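Local coordinates for protein transcriptional repressor (PDB 3KV1) that probably represses transcription as a SorC-family DNA-binding regulator whose activity is controlled by a sugar-type effector bound to its putative sugar-binding domain, at residues 143-156 with 213-227. Numbering follows the deposited sequence.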
ATOM      1  N   LEU A 143       8.508   5.991  -6.787  1.00 23.15           N
ATOM      2  CA  LEU A 143       8.406   6.458  -8.171  1.00 24.84           C
ATOM      3  C   LEU A 143       9.732   6.263  -8.909  1.00 24.07           C
ATOM      4  O   LEU A 143       9.742   5.963 -10.102  1.00 24.20           O
ATOM      5  CB  LEU A 143       7.967   7.920  -8.242  1.00 29.01           C
ATOM      6  CG  LEU A 143       6.526   8.203  -7.852  1.00 32.47           C
ATOM      7  CD1 LEU A 143       6.254   9.691  -8.082  1.00 38.51           C
ATOM      8  CD2 LEU A 143       5.586   7.338  -8.680  1.00 40.27           C
ATOM      9  N   SER A 144      10.852   6.422  -8.205  0.54 28.12           N
ATOM     10  CA  SER A 144      12.152   6.156  -8.816  0.54 27.91           C
ATOM     11  C   SER A 144      12.325   4.677  -9.145  0.54 27.56           C
ATOM     12  O   SER A 144      12.864   4.336 -10.198  0.54 24.62           O
ATOM     13  CB  SER A 144      13.314   6.663  -7.957  0.54 30.17           C
ATOM     14  OG  SER A 144      13.462   8.060  -8.102  0.54 31.67           O
ATOM     15  N   GLN A 145      11.852   3.801  -8.266  1.00 24.20           N
ATOM     16  CA  GLN A 145      11.887   2.367  -8.572  1.00 25.22           C
ATOM     17  C   GLN A 145      11.030   2.043  -9.812  1.00 22.74           C
ATOM     18  O   GLN A 145      11.394   1.219 -10.663  1.00 22.63           O
ATOM     19  CB  GLN A 145      11.427   1.515  -7.379  1.00 24.36           C
ATOM     20  CG  GLN A 145      12.405   1.564  -6.189  1.00 29.19           C
ATOM     21  CD  GLN A 145      13.855   1.349  -6.618  1.00 40.38           C
ATOM     22  OE1 GLN A 145      14.715   2.221  -6.417  1.00 48.11           O
ATOM     23  NE2 GLN A 145      14.133   0.191  -7.228  1.00 39.33           N
ATOM     24  N   ALA A 146       9.897   2.710  -9.940  1.00 21.31           N
ATOM     25  CA  ALA A 146       9.025   2.384 -11.057  1.00 23.62           C
ATOM     26  C   ALA A 146       9.664   2.912 -12.339  1.00 23.24           C
ATOM     27  O   ALA A 146       9.576   2.291 -13.384  1.00 21.71           O
ATOM     28  CB  ALA A 146       7.614   2.984 -10.846  1.00 20.61           C
ATOM     29  N   ARG A 147      10.357   4.047 -12.247  1.00 20.87           N
ATOM     30  CA  ARG A 147      10.933   4.717 -13.419  1.00 26.32           C
ATOM     31  C   ARG A 147      12.050   3.855 -13.975  1.00 22.88           C
ATOM     32  O   ARG A 147      12.324   3.844 -15.183  1.00 23.38           O
ATOM     33  CB  ARG A 147      11.516   6.053 -12.922  1.00 33.08           C
ATOM     34  CG  ARG A 147      11.860   7.094 -13.927  1.00 44.66           C
ATOM     35  CD  ARG A 147      12.166   8.412 -13.179  1.00 35.28           C
ATOM     36  NE  ARG A 147      10.940   9.031 -12.659  1.00 41.20           N
ATOM     37  CZ  ARG A 147      10.771   9.433 -11.396  1.00 46.63           C
ATOM     38  NH1 ARG A 147      11.745   9.258 -10.508  1.00 42.29           N
ATOM     39  NH2 ARG A 147       9.630  10.009 -11.021  1.00 47.82           N
ATOM     40  N   LYS A 148      12.688   3.118 -13.073  1.00 22.84           N
ATOM     41  CA  LYS A 148      13.832   2.296 -13.404  1.00 22.64           C
ATOM     42  C   LYS A 148      13.430   0.855 -13.744  1.00 21.32           C
ATOM     43  O   LYS A 148      14.276  -0.028 -13.818  1.00 23.44           O
ATOM     44  CB  LYS A 148      14.823   2.319 -12.204  1.00 42.47           C
ATOM     45  CG  LYS A 148      16.079   1.482 -12.385  1.00 49.09           C
ATOM     46  CD  LYS A 148      16.929   1.380 -11.104  1.00 47.85           C
ATOM     47  CE  LYS A 148      18.064   0.333 -11.251  1.00 38.21           C
ATOM     48  NZ  LYS A 148      19.245   0.846 -12.082  1.00 42.78           N
ATOM     49  N   ALA A 149      12.131   0.585 -13.941  1.00 19.10           N
ATOM     50  CA  ALA A 149      11.703  -0.773 -14.249  1.00 21.13           C
ATOM     51  C   ALA A 149      12.031  -1.156 -15.692  1.00 17.76           C
ATOM     52  O   ALA A 149      12.030  -0.320 -16.593  1.00 21.41           O
ATOM     53  CB  ALA A 149      10.171  -0.911 -14.031  1.00 21.98           C
ATOM     54  N   GLU A 150      12.246  -2.445 -15.896  1.00 19.83           N
ATOM     55  CA  GLU A 150      12.437  -3.010 -17.224  1.00 20.01           C
ATOM     56  C   GLU A 150      11.134  -3.011 -18.055  1.00 19.52           C
ATOM     57  O   GLU A 150      11.184  -2.916 -19.258  1.00 18.50           O
ATOM     58  CB  GLU A 150      12.924  -4.473 -17.090  1.00 21.93           C
ATOM     59  CG  GLU A 150      14.410  -4.647 -16.599  1.00 24.70           C
ATOM     60  CD  GLU A 150      14.566  -4.679 -15.084  1.00 22.98           C
ATOM     61  OE1 GLU A 150      15.654  -5.085 -14.616  1.00 24.61           O
ATOM     62  OE2 GLU A 150      13.610  -4.341 -14.345  1.00 23.66           O
ATOM     63  N   PHE A 151       9.990  -3.198 -17.394  1.00 17.41           N
ATOM     64  CA  PHE A 151       8.680  -3.267 -18.057  1.00 17.66           C
ATOM     65  C   PHE A 151       7.714  -2.285 -17.441  1.00 15.07           C
ATOM     66  O   PHE A 151       7.870  -1.932 -16.275  1.00 16.20           O
ATOM     67  CB  PHE A 151       8.032  -4.646 -17.852  1.00 18.89           C
ATOM     68  CG  PHE A 151       8.868  -5.790 -18.370  1.00 21.37           C
ATOM     69  CD1 PHE A 151       9.890  -6.343 -17.568  1.00 22.24           C
ATOM     70  CD2 PHE A 151       8.608  -6.325 -19.631  1.00 22.67           C
ATOM     71  CE1 PHE A 151      10.668  -7.387 -18.038  1.00 18.59           C
ATOM     72  CE2 PHE A 151       9.395  -7.386 -20.118  1.00 23.69           C
ATOM     73  CZ  PHE A 151      10.417  -7.912 -19.302  1.00 18.85           C
ATOM     74  N   ALA A 152       6.667  -1.918 -18.207  1.00 18.32           N
ATOM     75  CA  ALA A 152       5.495  -1.268 -17.620  1.00 16.91           C
ATOM     76  C   ALA A 152       4.289  -2.022 -18.135  1.00 16.27           C
ATOM     77  O   ALA A 152       4.293  -2.496 -19.279  1.00 19.47           O
ATOM     78  CB  ALA A 152       5.419   0.246 -18.013  1.00 17.49           C
ATOM     79  N   LEU A 153       3.271  -2.173 -17.302  1.00 15.36           N
ATOM     80  CA  LEU A 153       2.070  -2.867 -17.732  1.00 15.90           C
ATOM     81  C   LEU A 153       0.938  -1.844 -17.573  1.00 16.64           C
ATOM     82  O   LEU A 153       0.584  -1.455 -16.465  1.00 18.66           O
ATOM     83  CB  LEU A 153       1.900  -4.105 -16.844  1.00 19.08           C
ATOM     84  CG  LEU A 153       0.662  -4.942 -17.087  1.00 24.72           C
ATOM     85  CD1 LEU A 153       0.780  -5.583 -18.489  1.00 32.88           C
ATOM     86  CD2 LEU A 153       0.642  -6.001 -15.996  1.00 22.61           C
ATOM     87  N   VAL A 154       0.426  -1.334 -18.687  1.00 16.44           N
ATOM     88  CA  VAL A 154      -0.541  -0.247 -18.579  1.00 16.95           C
ATOM     89  C   VAL A 154      -1.716  -0.459 -19.519  1.00 18.50           C
ATOM     90  O   VAL A 154      -1.581  -1.110 -20.572  1.00 19.93           O
ATOM     91  CB  VAL A 154       0.139   1.097 -18.915  1.00 17.94           C
ATOM     92  CG1 VAL A 154       1.118   1.524 -17.797  1.00 23.43           C
ATOM     93  CG2 VAL A 154       0.859   1.013 -20.302  1.00 20.74           C
ATOM     94  N   GLY A 155      -2.861   0.098 -19.161  1.00 17.45           N
ATOM     95  CA  GLY A 155      -4.007   0.036 -20.053  1.00 17.79           C
ATOM     96  C   GLY A 155      -4.107   1.360 -20.773  1.00 18.51           C
ATOM     97  O   GLY A 155      -3.573   2.370 -20.294  1.00 18.52           O
ATOM     98  N   ILE A 156      -4.778   1.385 -21.929  1.00 19.88           N
ATOM     99  CA  ILE A 156      -5.041   2.661 -22.597  1.00 16.88           C
ATOM    100  C   ILE A 156      -6.526   2.927 -22.378  1.00 20.10           C
ATOM    101  O   ILE A 156      -7.374   2.130 -22.813  1.00 23.76           O
ATOM    102  CB  ILE A 156      -4.773   2.578 -24.109  1.00 18.62           C
ATOM    103  CG1 ILE A 156      -3.325   2.134 -24.361  1.00 21.59           C
ATOM    104  CG2 ILE A 156      -5.109   3.955 -24.795  1.00 22.37           C
ATOM    105  CD1 ILE A 156      -3.035   1.737 -25.844  1.00 28.72           C
ATOM    106  N   LEU A 213       3.540   8.082 -12.165  1.00 20.10           N
ATOM    107  CA  LEU A 213       4.472   8.375 -13.269  1.00 22.41           C
ATOM    108  C   LEU A 213       3.906   9.315 -14.333  1.00 22.54           C
ATOM    109  O   LEU A 213       2.716   9.636 -14.340  1.00 22.71           O
ATOM    110  CB  LEU A 213       4.903   7.080 -13.959  1.00 21.25           C
ATOM    111  CG  LEU A 213       5.735   6.079 -13.139  1.00 22.96           C
ATOM    112  CD1 LEU A 213       6.109   4.951 -14.077  1.00 27.35           C
ATOM    113  CD2 LEU A 213       6.986   6.738 -12.541  1.00 24.32           C
ATOM    114  N   GLU A 214       4.781   9.779 -15.222  1.00 23.43           N
ATOM    115  CA  GLU A 214       4.358  10.599 -16.362  1.00 24.68           C
ATOM    116  C   GLU A 214       4.870  10.037 -17.684  1.00 24.85           C
ATOM    117  O   GLU A 214       5.644   9.072 -17.719  1.00 24.04           O
ATOM    118  CB  GLU A 214       4.820  12.053 -16.192  1.00 29.86           C
ATOM    119  CG  GLU A 214       6.321  12.211 -16.069  1.00 33.74           C
ATOM    120  CD  GLU A 214       6.738  13.662 -15.886  1.00 49.27           C
ATOM    121  OE1 GLU A 214       6.788  14.125 -14.730  1.00 49.88           O
ATOM    122  OE2 GLU A 214       7.003  14.342 -16.900  1.00 55.00           O
HETATM  123  N   MSE A 215       4.426  10.653 -18.775  1.00 24.85           N
HETATM  124  CA  MSE A 215       4.744  10.149 -20.120  1.00 22.21           C
HETATM  125  C   MSE A 215       6.249  10.017 -20.357  1.00 23.66           C
HETATM  126  O   MSE A 215       6.707   9.034 -20.926  1.00 24.59           O
HETATM  127  CB  MSE A 215       4.157  11.079 -21.193  1.00 24.26           C
HETATM  128  CG  MSE A 215       4.184  10.425 -22.551  1.00 27.00           C
HETATM  129 SE   MSE A 215       2.781   9.092 -22.604  0.63 29.74          SE
HETATM  130  CE  MSE A 215       1.225  10.225 -22.343  1.00 36.84           C
ATOM    131  N   GLU A 216       7.023  10.992 -19.908  1.00 23.89           N
ATOM    132  CA  GLU A 216       8.470  10.916 -20.110  1.00 29.95           C
ATOM    133  C   GLU A 216       9.119   9.721 -19.397  1.00 30.06           C
ATOM    134  O   GLU A 216      10.145   9.208 -19.838  1.00 32.11           O
ATOM    135  CB  GLU A 216       9.148  12.218 -19.696  1.00 36.19           C
ATOM    136  CG  GLU A 216      10.557  12.360 -20.234  1.00 47.81           C
ATOM    137  CD  GLU A 216      10.624  12.390 -21.766  1.00 53.05           C
ATOM    138  OE1 GLU A 216       9.612  12.714 -22.434  1.00 54.62           O
ATOM    139  OE2 GLU A 216      11.706  12.089 -22.307  1.00 57.54           O
ATOM    140  N   ASP A 217       8.542   9.294 -18.278  1.00 26.33           N
ATOM    141  CA  ASP A 217       9.045   8.097 -17.606  1.00 25.24           C
ATOM    142  C   ASP A 217       8.790   6.897 -18.488  1.00 26.78           C
ATOM    143  O   ASP A 217       9.664   6.051 -18.657  1.00 24.09           O
ATOM    144  CB  ASP A 217       8.361   7.870 -16.258  1.00 23.79           C
ATOM    145  CG  ASP A 217       8.561   9.030 -15.298  1.00 33.06           C
ATOM    146  OD1 ASP A 217       9.686   9.585 -15.226  1.00 34.43           O
ATOM    147  OD2 ASP A 217       7.579   9.389 -14.624  1.00 30.25           O
ATOM    148  N   LEU A 218       7.585   6.796 -19.051  1.00 21.19           N
ATOM    149  CA  LEU A 218       7.286   5.652 -19.901  1.00 19.93           C
ATOM    150  C   LEU A 218       8.203   5.662 -21.130  1.00 22.24           C
ATOM    151  O   LEU A 218       8.551   4.603 -21.666  1.00 23.03           O
ATOM    152  CB  LEU A 218       5.806   5.659 -20.382  1.00 19.28           C
ATOM    153  CG  LEU A 218       4.724   5.326 -19.355  1.00 24.33           C
ATOM    154  CD1 LEU A 218       3.282   5.403 -19.994  1.00 21.03           C
ATOM    155  CD2 LEU A 218       4.949   3.941 -18.720  1.00 26.49           C
ATOM    156  N   ARG A 219       8.598   6.843 -21.590  1.00 24.83           N
ATOM    157  CA  ARG A 219       9.409   6.903 -22.807  1.00 25.14           C
ATOM    158  C   ARG A 219      10.767   6.208 -22.579  1.00 26.69           C
ATOM    159  O   ARG A 219      11.368   5.679 -23.522  1.00 31.54           O
ATOM    160  CB  ARG A 219       9.628   8.349 -23.247  1.00 28.08           C
ATOM    161  CG  ARG A 219      10.152   8.524 -24.680  1.00 33.68           C
ATOM    162  CD  ARG A 219      10.208  10.035 -25.095  1.00 32.94           C
ATOM    163  NE  ARG A 219       8.890  10.664 -24.992  1.00 33.71           N
ATOM    164  CZ  ARG A 219       7.870  10.381 -25.797  1.00 34.11           C
ATOM    165  NH1 ARG A 219       8.035   9.529 -26.816  1.00 36.48           N
ATOM    166  NH2 ARG A 219       6.694  10.974 -25.612  1.00 37.46           N
ATOM    167  N   GLN A 220      11.253   6.229 -21.340  0.63 25.58           N
ATOM    168  CA  GLN A 220      12.544   5.603 -21.028  0.63 26.86           C
ATOM    169  C   GLN A 220      12.453   4.238 -20.331  0.63 25.66           C
ATOM    170  O   GLN A 220      13.460   3.725 -19.886  0.63 23.11           O
ATOM    171  CB  GLN A 220      13.464   6.550 -20.227  0.63 29.69           C
ATOM    172  CG  GLN A 220      12.891   7.052 -18.891  0.63 27.79           C
ATOM    173  CD  GLN A 220      13.021   6.052 -17.742  0.63 32.65           C
ATOM    174  OE1 GLN A 220      14.113   5.535 -17.481  0.63 37.24           O
ATOM    175  NE2 GLN A 220      11.920   5.821 -17.013  0.63 20.79           N
ATOM    176  N   ILE A 221      11.260   3.645 -20.252  1.00 19.27           N
ATOM    177  CA  ILE A 221      11.131   2.281 -19.750  1.00 21.19           C
ATOM    178  C   ILE A 221      11.301   1.360 -20.975  1.00 22.54           C
ATOM    179  O   ILE A 221      10.654   1.556 -21.990  1.00 22.45           O
ATOM    180  CB  ILE A 221       9.761   2.062 -19.028  1.00 21.83           C
ATOM    181  CG1 ILE A 221       9.804   2.749 -17.648  1.00 20.26           C
ATOM    182  CG2 ILE A 221       9.417   0.560 -18.901  1.00 20.28           C
ATOM    183  CD1 ILE A 221       8.514   2.604 -16.854  1.00 23.19           C
ATOM    184  N   PRO A 222      12.196   0.355 -20.878  1.00 20.22           N
ATOM    185  CA  PRO A 222      12.510  -0.428 -22.098  1.00 19.50           C
ATOM    186  C   PRO A 222      11.328  -1.179 -22.706  1.00 24.03           C
ATOM    187  O   PRO A 222      11.296  -1.345 -23.919  1.00 25.02           O
ATOM    188  CB  PRO A 222      13.531  -1.461 -21.589  1.00 21.61           C
ATOM    189  CG  PRO A 222      14.180  -0.797 -20.405  1.00 26.78           C
ATOM    190  CD  PRO A 222      13.106   0.056 -19.761  1.00 25.28           C
ATOM    191  N   ASN A 223      10.386  -1.652 -21.892  1.00 19.84           N
ATOM    192  CA  ASN A 223       9.333  -2.494 -22.415  1.00 18.13           C
ATOM    193  C   ASN A 223       7.960  -2.092 -21.882  1.00 20.36           C
ATOM    194  O   ASN A 223       7.471  -2.705 -20.922  1.00 21.05           O
ATOM    195  CB  ASN A 223       9.586  -3.969 -22.050  1.00 19.78           C
ATOM    196  CG  ASN A 223      10.888  -4.499 -22.639  1.00 22.38           C
ATOM    197  OD1 ASN A 223      10.996  -4.686 -23.846  1.00 24.27           O
ATOM    198  ND2 ASN A 223      11.884  -4.675 -21.797  1.00 22.08           N
ATOM    199  N   VAL A 224       7.371  -1.081 -22.505  1.00 19.48           N
ATOM    200  CA  VAL A 224       6.040  -0.602 -22.127  1.00 19.71           C
ATOM    201  C   VAL A 224       5.041  -1.484 -22.851  1.00 16.82           C
ATOM    202  O   VAL A 224       4.974  -1.505 -24.088  1.00 18.97           O
ATOM    203  CB  VAL A 224       5.888   0.876 -22.505  1.00 17.73           C
ATOM    204  CG1 VAL A 224       4.462   1.359 -22.318  1.00 20.92           C
ATOM    205  CG2 VAL A 224       6.903   1.733 -21.642  1.00 20.16           C
ATOM    206  N   VAL A 225       4.293  -2.252 -22.069  1.00 17.97           N
ATOM    207  CA  VAL A 225       3.291  -3.148 -22.619  1.00 16.61           C
ATOM    208  C   VAL A 225       1.939  -2.480 -22.393  1.00 20.59           C
ATOM    209  O   VAL A 225       1.526  -2.280 -21.241  1.00 21.30           O
ATOM    210  CB  VAL A 225       3.253  -4.465 -21.831  1.00 20.10           C
ATOM    211  CG1 VAL A 225       2.106  -5.361 -22.387  1.00 21.28           C
ATOM    212  CG2 VAL A 225       4.632  -5.174 -21.869  1.00 22.40           C
ATOM    213  N   ALA A 226       1.256  -2.160 -23.479  1.00 18.88           N
ATOM    214  CA  ALA A 226       0.012  -1.390 -23.382  1.00 19.70           C
ATOM    215  C   ALA A 226      -1.124  -2.248 -23.925  1.00 23.48           C
ATOM    216  O   ALA A 226      -1.012  -2.909 -24.975  1.00 22.44           O
ATOM    217  CB  ALA A 226       0.118  -0.075 -24.152  1.00 22.75           C
HETATM  218  N   MSE A 227      -2.262  -2.152 -23.255  0.56 19.98           N
HETATM  219  CA  MSE A 227      -3.335  -3.087 -23.474  0.56 19.06           C
HETATM  220  C   MSE A 227      -4.681  -2.372 -23.685  0.56 20.70           C
HETATM  221  O   MSE A 227      -5.073  -1.549 -22.867  0.56 19.66           O
HETATM  222  CB  MSE A 227      -3.394  -3.997 -22.245  0.56 16.35           C
HETATM  223  CG  MSE A 227      -2.028  -4.574 -21.816  0.56 19.25           C
HETATM  224 SE   MSE A 227      -2.420  -5.640 -20.226  0.56 34.82          SE
HETATM  225  CE  MSE A 227      -4.039  -6.603 -21.042  0.56 23.15           C
TER
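Phe151 to Gly155 pair with Asn223 to Met227 as neighbouring parallel strands, their axes 14° apart, in a ladder that runs from Ala152 N on Asn223 O to Ile156 N on Met227 O; its straightest rung joins Val154 N to Val225 O (2.9 Å). At its start Glu150 O receives two donors of Asn223, the side-chain ND2 at 3.2 Å and, weakly, the backbone N. Asn223 holds CG anti to its carbonyl carbon (chi1 -61°), which lays its side chain alongside Phe151, pointing the same way, with CB 3.5 Å from ring atom CD2 and ND2 over the rim of one ring face, while OD1 is bound by Lys23. Further along this side of the sheet, Leu153 CD1 touches Val225 CG1 and reaches the selenium of selenomethionine Met227 (3.6 Å) in one of its two conformers; helix 34-52 covers these residues. The other side carries Ala152, Val154, Val224 and Ala226. There Ala152 CB meets Leu218 CD2 (3.8 Å) and Ile221 CD1, bringing helix 215-219 against the sheet, and Val154 and Leu218 both touch Ile189 of strand 185-189.

The C-terminal turn of helix 137-147 is fastened to the same short helix. Arg147 bends at chi3, bringing NE to Asp217 OD1 at 2.9 Å in a salt bridge that lies near the guanidinium plane but meets the carboxylate from above. Asp217 OD2 accepts Glu214 N at the N-terminus of its helix, which steadies the carboxylate. In one of its two conformers, Gln220 donates from NE2 to Arg147 O at 2.7 Å and to Asp217 O. Leu213 adds apolar contact, CD2 against Leu143 CD2 and CD1 against Ala146 CB. Two helix-turn-strand units feeding adjacent parallel strands are characteristic of the Rossmann-like alpha/beta core of SorC-type sugar-binding domains.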